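Local coordinates for phosphate-binding protein PstS 2 (Streptococcus pneumoniae, PDB 4H1X) that probably captures phosphate outside the cell membrane as the solute-binding lipoprotein of the PstSACB ABC transporter, which imports it, at residues A[12-23]-A[42-53]. Sequence-based numbering, arbitrary orientation. Where two conformers were deposited one is given.
Sequences EVISRENGSGTR and DNTAKTAVIQNS
R23 runs out fully extended, its CG anti to the backbone N (chi1 175°), while D42 is turned likewise, and the two meet as a salt bridge. The grip is side-on: R23 NE and NH2 both reach D42 OD2 at 3.0 Å, and OD2 lies close to the guanidinium plane, although the carboxylate plane is turned 81° from it. T44 N donates to D42 OD1, an Asx turn, and T44 OG1 adds a bond of 2.6 Å to the same oxygen; together they help fix the carboxylate. The remaining nitrogen, R23 NH1, donates to R16 O, which also accepts from S15 OG; a water joins S15 OG to T44 OG1, closing the network.

Parallel pairing of strands 12-16 and 49-51 rests on three backbone bonds: V49 N to V13 O, S15 N to V49 O (2.8 Å, 171° at the hydrogen) and Q51 N to S15 O. On one face I14 CD1 touches V49 CG2 at 3.5 Å; on the other, I50 CD1 packs against S15 CB at 3.8 Å. Bent at chi2 and chi3, R16 lays its guanidinium over S53 CA, with S20 OG over the opposite face. E17 holds it edge-on, OE1 2.8 Å from R16 NE. R16, S20 and T22 also bind a citrate, probably from crystallisation, at the N-terminus of helix 21-30, a strand-loop-helix site consistent with the anion pocket of a periplasmic binding protein fold.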
# COMPACT_ATOMS: atom_id res chain seq x y z
N GLU A 12 18.64 -14.00 7.07
CA GLU A 12 18.78 -12.63 7.59
C GLU A 12 17.49 -11.89 7.24
O GLU A 12 17.27 -11.51 6.09
CB GLU A 12 20.03 -11.94 7.03
CG GLU A 12 20.35 -10.60 7.70
CD GLU A 12 21.27 -9.65 6.97
OE1 GLU A 12 22.06 -10.11 6.11
OE2 GLU A 12 21.23 -8.43 7.27
N VAL A 13 16.59 -11.76 8.23
CA VAL A 13 15.31 -11.11 8.01
C VAL A 13 15.51 -9.59 8.01
O VAL A 13 16.05 -9.03 8.97
CB VAL A 13 14.27 -11.56 9.08
CG1 VAL A 13 12.95 -10.83 8.92
CG2 VAL A 13 14.06 -13.10 9.04
N ILE A 14 15.09 -8.93 6.95
CA ILE A 14 15.15 -7.47 6.84
C ILE A 14 13.75 -6.95 7.11
O ILE A 14 12.84 -7.24 6.34
CB ILE A 14 15.68 -6.96 5.45
CG1 ILE A 14 17.01 -7.64 4.99
CG2 ILE A 14 15.76 -5.41 5.42
CD1 ILE A 14 18.16 -7.61 5.92
N SER A 15 13.57 -6.18 8.19
CA SER A 15 12.27 -5.59 8.52
C SER A 15 12.29 -4.09 8.20
O SER A 15 13.35 -3.46 8.24
CB SER A 15 11.96 -5.79 10.00
OG SER A 15 10.84 -5.01 10.39
N ARG A 16 11.11 -3.51 7.91
CA ARG A 16 11.03 -2.07 7.77
C ARG A 16 10.97 -1.48 9.19
O ARG A 16 10.77 -2.22 10.16
CB ARG A 16 9.82 -1.65 6.90
CG ARG A 16 10.16 -1.73 5.40
CD ARG A 16 11.20 -0.68 4.94
NE ARG A 16 10.78 0.69 5.28
CZ ARG A 16 9.89 1.38 4.59
NH1 ARG A 16 9.37 0.89 3.46
NH2 ARG A 16 9.50 2.57 5.01
N GLU A 17 11.23 -0.16 9.33
CA GLU A 17 11.24 0.50 10.64
C GLU A 17 9.85 0.51 11.28
O GLU A 17 8.85 0.40 10.58
CB GLU A 17 11.79 1.94 10.52
CG GLU A 17 10.83 2.97 9.94
CD GLU A 17 10.56 2.91 8.45
OE1 GLU A 17 11.09 2.00 7.77
OE2 GLU A 17 9.80 3.77 7.96
N ASN A 18 9.81 0.59 12.61
CA ASN A 18 8.56 0.66 13.37
C ASN A 18 7.73 1.86 12.91
O ASN A 18 8.29 2.96 12.76
CB ASN A 18 8.89 0.79 14.85
CG ASN A 18 7.71 0.60 15.75
OD1 ASN A 18 6.84 1.47 15.87
ND2 ASN A 18 7.67 -0.54 16.42
N GLY A 19 6.46 1.65 12.64
CA GLY A 19 5.56 2.70 12.17
C GLY A 19 5.44 2.77 10.66
O GLY A 19 4.57 3.49 10.15
N SER A 20 6.30 2.03 9.91
CA SER A 20 6.23 1.96 8.44
C SER A 20 4.86 1.44 8.01
O SER A 20 4.40 0.43 8.54
CB SER A 20 7.32 1.05 7.90
OG SER A 20 6.99 0.56 6.60
N GLY A 21 4.22 2.09 7.04
CA GLY A 21 2.93 1.61 6.54
C GLY A 21 3.04 0.26 5.84
O GLY A 21 2.16 -0.59 6.00
N THR A 22 4.15 0.04 5.10
CA THR A 22 4.40 -1.23 4.42
C THR A 22 4.59 -2.35 5.45
O THR A 22 4.05 -3.44 5.25
CB THR A 22 5.58 -1.11 3.46
OG1 THR A 22 5.28 -0.10 2.49
CG2 THR A 22 5.89 -2.41 2.75
N ARG A 23 5.29 -2.04 6.57
CA ARG A 23 5.46 -3.01 7.65
C ARG A 23 4.09 -3.37 8.25
O ARG A 23 3.81 -4.54 8.48
CB ARG A 23 6.38 -2.47 8.74
CG ARG A 23 6.48 -3.43 9.94
CD ARG A 23 7.59 -2.99 10.87
NE ARG A 23 7.61 -3.78 12.11
CZ ARG A 23 8.62 -3.78 12.98
NH1 ARG A 23 9.69 -3.03 12.76
NH2 ARG A 23 8.56 -4.53 14.07
N ASP A 42 3.15 -7.29 17.51
CA ASP A 42 3.90 -7.49 16.26
C ASP A 42 4.92 -8.59 16.53
O ASP A 42 5.90 -8.36 17.24
CB ASP A 42 4.58 -6.19 15.79
CG ASP A 42 5.30 -6.27 14.44
OD1 ASP A 42 5.54 -7.40 13.96
OD2 ASP A 42 5.64 -5.20 13.88
N ASN A 43 4.70 -9.78 15.96
CA ASN A 43 5.58 -10.92 16.20
C ASN A 43 6.79 -10.98 15.24
O ASN A 43 7.43 -12.04 15.15
CB ASN A 43 4.80 -12.23 16.18
CG ASN A 43 3.84 -12.34 17.33
OD1 ASN A 43 2.62 -12.30 17.16
ND2 ASN A 43 4.38 -12.40 18.54
N THR A 44 7.15 -9.85 14.59
CA THR A 44 8.33 -9.79 13.70
C THR A 44 9.54 -10.32 14.46
O THR A 44 9.77 -9.91 15.60
CB THR A 44 8.59 -8.35 13.21
OG1 THR A 44 7.53 -7.90 12.37
CG2 THR A 44 9.92 -8.22 12.47
N ALA A 45 10.29 -11.24 13.84
CA ALA A 45 11.49 -11.85 14.44
C ALA A 45 12.32 -10.81 15.20
O ALA A 45 12.61 -9.73 14.65
CB ALA A 45 12.33 -12.51 13.37
N LYS A 46 12.66 -11.11 16.46
CA LYS A 46 13.47 -10.21 17.29
C LYS A 46 14.92 -10.11 16.76
O LYS A 46 15.62 -9.19 17.14
CB LYS A 46 13.47 -10.66 18.77
CG LYS A 46 12.09 -10.59 19.46
CD LYS A 46 11.75 -9.20 19.99
CE LYS A 46 10.35 -9.12 20.55
NZ LYS A 46 10.23 -9.77 21.88
N THR A 47 15.34 -11.03 15.87
CA THR A 47 16.68 -11.00 15.26
C THR A 47 16.72 -10.11 14.02
O THR A 47 17.81 -9.79 13.53
CB THR A 47 17.14 -12.41 14.87
OG1 THR A 47 16.23 -12.96 13.90
CG2 THR A 47 17.30 -13.33 16.07
N ALA A 48 15.53 -9.73 13.47
CA ALA A 48 15.45 -8.95 12.23
C ALA A 48 16.17 -7.61 12.33
O ALA A 48 16.08 -6.92 13.35
CB ALA A 48 14.00 -8.72 11.82
N VAL A 49 16.93 -7.27 11.29
CA VAL A 49 17.59 -5.95 11.24
C VAL A 49 16.63 -5.00 10.54
O VAL A 49 15.75 -5.43 9.80
CB VAL A 49 19.01 -5.97 10.61
CG1 VAL A 49 19.96 -6.84 11.45
CG2 VAL A 49 18.96 -6.46 9.15
N ILE A 50 16.82 -3.71 10.74
CA ILE A 50 15.90 -2.70 10.21
C ILE A 50 16.49 -1.89 9.06
O ILE A 50 17.64 -1.43 9.14
CB ILE A 50 15.52 -1.74 11.39
CG1 ILE A 50 14.99 -2.50 12.64
CG2 ILE A 50 14.59 -0.59 10.93
CD1 ILE A 50 13.71 -3.42 12.44
N GLN A 51 15.63 -1.62 8.07
CA GLN A 51 15.90 -0.73 6.94
C GLN A 51 14.77 0.33 6.94
O GLN A 51 13.61 0.00 7.18
CB GLN A 51 16.09 -1.46 5.62
CG GLN A 51 17.50 -2.10 5.55
CD GLN A 51 18.62 -1.10 5.36
OE1 GLN A 51 18.43 0.06 4.93
NE2 GLN A 51 19.82 -1.53 5.64
N ASN A 52 15.15 1.59 6.74
CA ASN A 52 14.26 2.75 6.84
C ASN A 52 13.48 3.09 5.56
O ASN A 52 12.65 4.02 5.58
CB ASN A 52 15.08 3.98 7.26
CG ASN A 52 16.23 4.25 6.33
OD1 ASN A 52 17.20 3.49 6.28
ND2 ASN A 52 16.12 5.29 5.52
N SER A 53 13.74 2.38 4.45
CA SER A 53 13.06 2.68 3.18
C SER A 53 13.06 1.49 2.23
O SER A 53 13.83 0.54 2.44
CB SER A 53 13.76 3.84 2.47
OG SER A 53 15.11 3.50 2.18
O HOH W 1 17.09 -12.58 11.20
O HOH W 2 8.55 -6.53 9.76